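Isatin hydrolase (Ralstonia solanacearum, PDB 5NMP) is a manganese-binding hydrolase of the cyclase family that opens the ring of isatin by hydrolysis, probably yielding isatinate. Local coordinates at residues 53-58 with 65-70; 47-52 with 70-75. All coordinates share one frame; numbering follows the deposited sequence.

Contact 1. Residues 53-58 with 65-70; sequences IERISH and AWYWNN
Backbone hydrogen bonds join Glu54 to Asn70 in both directions: Glu54 N reaches Asn70 O at 2.9 Å in a nearly straight bond, and Asn70 N returns the bond to Glu54 O. Farther along, Ile56 N donates to Trp68 O at 2.9 Å, while Trp68 N makes only a weak bond to Ser57 O. Two residues, Ile56 and Ser57, therefore face the single residue Trp68, and the pairing shifts by one.

The bulge carries apolar packing with it. Ile56 lays CD1 over one face of the Trp68 indole, 3.9 Å from the centroid of the five-membered ring and 3° off its normal, a CH-pi contact. The same methyl meets the Asn70 amide, whose OD1 accepts a hydrogen bond from Gln49 N of the second subunit. On the sheet face of Arg55 and Asn69, Ile53 CG1 packs on Asn69 CB.

Aromatic and polar side chains fill the rest. The edge of the His58 imidazole points at the face of the Tyr67 ring in an offset edge-to-face pair with planes at 88°, ND1 lying 3.5 Å from Tyr67 CD1. Asn69 ND2 bonds Tyr67 OH at 3.2 Å, nearly straight and in its amide plane; that hydroxyl is also hydrogen-bonded to Gly252 O of the second subunit. Ser57 OG, set between its backbone N and carbonyl carbon, donates to Trp66 O at 3.2 Å from above the carbonyl plane.

The axes of residues 53-55 and 66-70 approach to 4.7 Å, with N-to-C directions 143° apart; the arrangement is a two-stranded antiparallel beta hairpin interrupted by a classic beta bulge, an arm packed against the second subunit.

Contact 2. Residues 47-52 with 70-75; sequences QVQPFK and NFSCGE
The base of the antiparallel hairpin formed by strands 52-60 and 66-74 is where Lys52 meets Ser72, as a hydrogen-bonded pair. Lys52 N donates to Ser72 O at 2.8 Å with an N-H...O angle of 174°, and Ser72 N answers to Lys52 O at 2.9 Å. Beside these bonds, Lys52 CB lies 3.6 Å from Ser72 OG.

Before Lys52 the chain leaves the ladder and becomes loop, so side chains take over from backbone pairing. Phe51 has CG anti to the backbone N (chi1 -175°), and CE2 of its ring comes 3.7 Å from Phe71 CD1; the two ring planes are 27° apart but slid so far that they barely overlap. Its CD2 also touches Cys73 CB at 3.7 Å, and Cys73 SG sits at the ring edge, 5.4 Å from the centroid, a sulfur-aromatic contact. Leu32 and Pro34 pack against the same phenyl group.

Nearer the metal-site end of the segment, Val48 CG2 rests 3.8 Å from Gly74 CA, the methyl meeting the backbone directly. Residues 70-74 also pair in an antiparallel ladder with a strand of the second subunit, and Ser72 packs on Ser72 of that subunit.

Contact 1 lies out along the hairpin, and contact 2 joins its base to the loop that leads into it; their centres are about 17 Å apart, and strand 66-74 runs through both. Asn70 is their shared residue: its backbone pairs within contact 1, while its amide reaches the second subunit, whose own Gln49 belongs to the segment used in contact 2. Each contact thus meets parts of the other's counterpart across the dimer interface. Their surroundings differ along the arm. The centre of contact 1 is about 29 Å from the chain centre, against about 18 Å for contact 2. Contact 2 approaches the manganese site, the Val48 side chain lying about 5 Å from that of the ligand His76 and about 9 Å from the ion.

Contact 1. Residues 53-58 with 65-70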
loop_
_atom_site.group_PDB
_atom_site.type_symbol
_atom_site.label_atom_id
_atom_site.label_comp_id
_atom_site.label_asym_id
_atom_site.label_seq_id
_atom_site.Cartn_x
_atom_site.Cartn_y
_atom_site.Cartn_z
ATOM N N ILE A 53 9.095 -14.699 -8.253
ATOM C CA ILE A 53 8.142 -15.269 -7.311
ATOM C C ILE A 53 8.212 -16.795 -7.322
ATOM O O ILE A 53 8.259 -17.425 -8.379
ATOM C CB ILE A 53 6.701 -14.788 -7.613
ATOM C CG1 ILE A 53 5.736 -15.230 -6.512
ATOM C CG2 ILE A 53 6.232 -15.251 -8.990
ATOM C CD1 ILE A 53 4.358 -14.620 -6.637
ATOM N N GLU A 54 8.250 -17.385 -6.132
ATOM C CA GLU A 54 8.323 -18.833 -6.003
ATOM C C GLU A 54 7.270 -19.352 -5.027
ATOM O O GLU A 54 7.118 -18.844 -3.915
ATOM C CB GLU A 54 9.722 -19.264 -5.560
ATOM C CG GLU A 54 10.267 -18.487 -4.378
ATOM C CD GLU A 54 11.664 -18.929 -3.992
ATOM O OE1 GLU A 54 12.091 -20.010 -4.451
ATOM O OE2 GLU A 54 12.336 -18.194 -3.236
ATOM N N ARG A 55 6.541 -20.371 -5.467
ATOM C CA ARG A 55 5.450 -20.939 -4.691
ATOM C C ARG A 55 5.969 -21.739 -3.495
ATOM O O ARG A 55 6.941 -22.492 -3.611
ATOM C CB ARG A 55 4.584 -21.821 -5.593
ATOM C CG ARG A 55 3.318 -22.338 -4.949
ATOM C CD ARG A 55 2.606 -23.319 -5.866
ATOM N NE ARG A 55 1.968 -22.662 -7.003
ATOM C CZ ARG A 55 1.230 -23.296 -7.911
ATOM N NH1 ARG A 55 1.042 -24.604 -7.817
ATOM N NH2 ARG A 55 0.682 -22.622 -8.914
ATOM N N ILE A 56 5.326 -21.563 -2.344
ATOM C CA ILE A 56 5.674 -22.325 -1.149
ATOM C C ILE A 56 4.806 -23.580 -1.045
ATOM O O ILE A 56 5.305 -24.679 -0.804
ATOM C CB ILE A 56 5.512 -21.488 0.137
ATOM C CG1 ILE A 56 6.214 -20.137 0.001
ATOM C CG2 ILE A 56 6.049 -22.245 1.341
ATOM C CD1 ILE A 56 6.078 -19.257 1.227
ATOM N N SER A 57 3.500 -23.401 -1.224
ATOM C CA SER A 57 2.558 -24.515 -1.213
ATOM C C SER A 57 1.292 -24.150 -1.985
ATOM O O SER A 57 0.982 -22.972 -2.157
ATOM C CB SER A 57 2.206 -24.913 0.221
ATOM O OG SER A 57 1.423 -23.911 0.848
ATOM N N HIS A 58 0.567 -25.164 -2.449
ATOM C CA HIS A 58 -0.656 -24.949 -3.217
ATOM C C HIS A 58 -1.694 -26.010 -2.865
ATOM O O HIS A 58 -2.054 -26.843 -3.699
ATOM C CB HIS A 58 -0.355 -24.970 -4.720
ATOM C CG HIS A 58 -1.520 -24.593 -5.582
ATOM N ND1 HIS A 58 -2.100 -23.343 -5.546
ATOM C CD2 HIS A 58 -2.209 -25.299 -6.510
ATOM C CE1 HIS A 58 -3.098 -23.297 -6.412
ATOM N NE2 HIS A 58 -3.183 -24.471 -7.010
ATOM N N ALA A 65 -3.708 -27.154 3.447
ATOM C CA ALA A 65 -4.912 -26.335 3.548
ATOM C C ALA A 65 -4.693 -24.890 3.109
ATOM O O ALA A 65 -5.613 -24.073 3.173
ATOM C CB ALA A 65 -5.443 -26.372 4.968
ATOM N N TRP A 66 -3.485 -24.574 2.655
ATOM C CA TRP A 66 -3.158 -23.191 2.326
ATOM C C TRP A 66 -2.300 -23.034 1.071
ATOM O O TRP A 66 -1.726 -23.998 0.560
ATOM C CB TRP A 66 -2.458 -22.524 3.512
ATOM C CG TRP A 66 -1.261 -23.274 4.006
ATOM C CD1 TRP A 66 0.035 -23.094 3.623
ATOM C CD2 TRP A 66 -1.250 -24.325 4.979
ATOM N NE1 TRP A 66 0.854 -23.966 4.298
ATOM C CE2 TRP A 66 0.089 -24.734 5.137
ATOM C CE3 TRP A 66 -2.242 -24.961 5.735
ATOM C CZ2 TRP A 66 0.461 -25.751 6.017
ATOM C CZ3 TRP A 66 -1.871 -25.968 6.607
ATOM C CH2 TRP A 66 -0.531 -26.353 6.741
ATOM N N TYR A 67 -2.230 -21.798 0.588
ATOM C CA TYR A 67 -1.446 -21.443 -0.589
ATOM C C TYR A 67 -0.791 -20.085 -0.370
ATOM O O TYR A 67 -1.455 -19.146 0.060
ATOM C CB TYR A 67 -2.333 -21.423 -1.837
ATOM C CG TYR A 67 -1.855 -20.498 -2.938
ATOM C CD1 TYR A 67 -0.713 -20.790 -3.675
ATOM C CD2 TYR A 67 -2.558 -19.340 -3.250
ATOM C CE1 TYR A 67 -0.277 -19.948 -4.683
ATOM C CE2 TYR A 67 -2.131 -18.495 -4.257
ATOM C CZ TYR A 67 -0.988 -18.804 -4.970
ATOM O OH TYR A 67 -0.556 -17.967 -5.974
ATOM N N TRP A 68 0.506 -19.990 -0.650
ATOM C CA TRP A 68 1.246 -18.733 -0.490
ATOM C C TRP A 68 2.613 -18.766 -1.178
ATOM O O TRP A 68 3.139 -19.836 -1.488
ATOM C CB TRP A 68 1.420 -18.375 0.995
ATOM C CG TRP A 68 2.063 -19.436 1.855
ATOM C CD1 TRP A 68 2.269 -20.748 1.536
ATOM C CD2 TRP A 68 2.581 -19.264 3.181
ATOM N NE1 TRP A 68 2.878 -21.401 2.579
ATOM C CE2 TRP A 68 3.083 -20.512 3.600
ATOM C CE3 TRP A 68 2.670 -18.174 4.053
ATOM C CZ2 TRP A 68 3.664 -20.701 4.851
ATOM C CZ3 TRP A 68 3.248 -18.365 5.297
ATOM C CH2 TRP A 68 3.737 -19.619 5.683
ATOM N N ASN A 69 3.178 -17.583 -1.405
ATOM C CA ASN A 69 4.430 -17.443 -2.151
ATOM C C ASN A 69 5.515 -16.688 -1.390
ATOM O O ASN A 69 5.232 -15.955 -0.443
ATOM C CB ASN A 69 4.181 -16.719 -3.482
ATOM C CG ASN A 69 3.102 -17.379 -4.322
ATOM O OD1 ASN A 69 3.374 -18.304 -5.088
ATOM N ND2 ASN A 69 1.875 -16.891 -4.198
ATOM N N ASN A 70 6.760 -16.881 -1.819
ATOM C CA ASN A 70 7.854 -15.968 -1.497
ATOM C C ASN A 70 8.159 -15.128 -2.731
ATOM O O ASN A 70 7.983 -15.602 -3.854
ATOM C CB ASN A 70 9.107 -16.726 -1.060
ATOM C CG ASN A 70 8.975 -17.338 0.315
ATOM O OD1 ASN A 70 8.370 -16.755 1.214
ATOM N ND2 ASN A 70 9.550 -18.520 0.490
#

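Contact 2. Residues 47-52 with 70-75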
loop_
_atom_site.group_PDB
_atom_site.type_symbol
_atom_site.label_atom_id
_atom_site.label_comp_id
_atom_site.label_asym_id
_atom_site.label_seq_id
_atom_site.Cartn_x
_atom_site.Cartn_y
_atom_site.Cartn_z
ATOM N N GLN A 47 22.783 -3.016 -10.345
ATOM C CA GLN A 47 21.512 -3.247 -11.025
ATOM C C GLN A 47 20.401 -3.656 -10.063
ATOM O O GLN A 47 20.650 -4.319 -9.059
ATOM C CB GLN A 47 21.680 -4.322 -12.102
ATOM C CG GLN A 47 22.831 -4.074 -13.061
ATOM C CD GLN A 47 22.598 -2.877 -13.960
ATOM O OE1 GLN A 47 21.460 -2.550 -14.297
ATOM N NE2 GLN A 47 23.678 -2.214 -14.353
ATOM N N VAL A 48 19.173 -3.258 -10.382
ATOM C CA VAL A 48 18.008 -3.697 -9.624
ATOM C C VAL A 48 17.596 -5.105 -10.064
ATOM O O VAL A 48 17.687 -5.450 -11.242
ATOM C CB VAL A 48 16.817 -2.718 -9.791
ATOM C CG1 VAL A 48 16.454 -2.549 -11.257
ATOM C CG2 VAL A 48 15.609 -3.187 -8.988
ATOM N N GLN A 49 17.179 -5.927 -9.108
ATOM C CA GLN A 49 16.678 -7.258 -9.417
ATOM C C GLN A 49 15.313 -7.172 -10.078
ATOM O O GLN A 49 14.515 -6.296 -9.745
ATOM C CB GLN A 49 16.586 -8.115 -8.154
ATOM C CG GLN A 49 17.888 -8.772 -7.743
ATOM C CD GLN A 49 17.738 -9.635 -6.504
ATOM O OE1 GLN A 49 16.736 -9.550 -5.791
ATOM N NE2 GLN A 49 18.735 -10.475 -6.242
ATOM N N PRO A 50 15.044 -8.078 -11.028
ATOM C CA PRO A 50 13.693 -8.217 -11.579
ATOM C C PRO A 50 12.765 -8.861 -10.552
ATOM O O PRO A 50 13.242 -9.354 -9.529
ATOM C CB PRO A 50 13.900 -9.122 -12.794
ATOM C CG PRO A 50 15.119 -9.911 -12.462
ATOM C CD PRO A 50 16.002 -8.993 -11.672
ATOM N N PHE A 51 11.463 -8.853 -10.810
ATOM C CA PHE A 51 10.514 -9.472 -9.894
ATOM C C PHE A 51 10.528 -10.991 -10.049
ATOM O O PHE A 51 10.261 -11.513 -11.130
ATOM C CB PHE A 51 9.105 -8.924 -10.128
ATOM C CG PHE A 51 8.085 -9.432 -9.146
ATOM C CD1 PHE A 51 7.271 -10.509 -9.461
ATOM C CD2 PHE A 51 7.945 -8.833 -7.904
ATOM C CE1 PHE A 51 6.336 -10.978 -8.553
ATOM C CE2 PHE A 51 7.010 -9.297 -6.992
ATOM C CZ PHE A 51 6.207 -10.370 -7.318
ATOM N N LYS A 52 10.849 -11.696 -8.969
ATOM C CA LYS A 52 10.823 -13.158 -8.971
ATOM C C LYS A 52 9.870 -13.678 -7.906
ATOM O O LYS A 52 9.838 -13.169 -6.785
ATOM C CB LYS A 52 12.221 -13.738 -8.737
ATOM C CG LYS A 52 13.246 -13.399 -9.806
ATOM C CD LYS A 52 14.488 -14.267 -9.656
ATOM C CE LYS A 52 15.613 -13.813 -10.573
ATOM N NZ LYS A 52 16.219 -12.525 -10.125
ATOM N N ASN A 70 6.760 -16.881 -1.819
ATOM C CA ASN A 70 7.854 -15.968 -1.497
ATOM C C ASN A 70 8.159 -15.128 -2.731
ATOM O O ASN A 70 7.983 -15.602 -3.854
ATOM C CB ASN A 70 9.107 -16.726 -1.060
ATOM C CG ASN A 70 8.975 -17.338 0.315
ATOM O OD1 ASN A 70 8.370 -16.755 1.214
ATOM N ND2 ASN A 70 9.550 -18.520 0.490
ATOM N N PHE A 71 8.609 -13.891 -2.544
ATOM C CA PHE A 71 8.998 -13.078 -3.694
ATOM C C PHE A 71 10.219 -12.209 -3.422
ATOM O O PHE A 71 10.596 -11.969 -2.274
ATOM C CB PHE A 71 7.827 -12.200 -4.163
ATOM C CG PHE A 71 7.459 -11.092 -3.211
ATOM C CD1 PHE A 71 7.928 -9.801 -3.414
ATOM C CD2 PHE A 71 6.624 -11.333 -2.130
ATOM C CE1 PHE A 71 7.583 -8.776 -2.549
ATOM C CE2 PHE A 71 6.274 -10.312 -1.260
ATOM C CZ PHE A 71 6.755 -9.032 -1.470
ATOM N N SER A 72 10.841 -11.755 -4.503
ATOM C CA SER A 72 11.986 -10.865 -4.418
ATOM C C SER A 72 11.934 -9.850 -5.550
ATOM O O SER A 72 11.507 -10.165 -6.661
ATOM C CB SER A 72 13.295 -11.655 -4.465
ATOM O OG SER A 72 13.367 -12.464 -5.624
ATOM N N CYS A 73 12.359 -8.627 -5.252
ATOM C CA CYS A 73 12.411 -7.560 -6.242
ATOM C C CYS A 73 13.215 -6.390 -5.690
ATOM O O CYS A 73 13.960 -6.542 -4.720
ATOM C CB CYS A 73 11.003 -7.105 -6.635
ATOM S SG CYS A 73 10.018 -6.432 -5.280
ATOM N N GLY A 74 13.068 -5.226 -6.310
ATOM C CA GLY A 74 13.743 -4.034 -5.840
ATOM C C GLY A 74 12.748 -3.033 -5.300
ATOM O O GLY A 74 11.549 -3.145 -5.552
ATOM N N GLU A 75 13.242 -2.060 -4.543
ATOM C CA GLU A 75 12.410 -0.961 -4.076
ATOM C C GLU A 75 11.764 -0.248 -5.260
ATOM O O GLU A 75 10.642 0.234 -5.169
ATOM C CB GLU A 75 13.234 0.035 -3.257
ATOM C CG GLU A 75 13.808 -0.525 -1.970
ATOM C CD GLU A 75 14.764 0.442 -1.290
ATOM O OE1 GLU A 75 15.402 1.247 -1.999
ATOM O OE2 GLU A 75 14.875 0.400 -0.047
#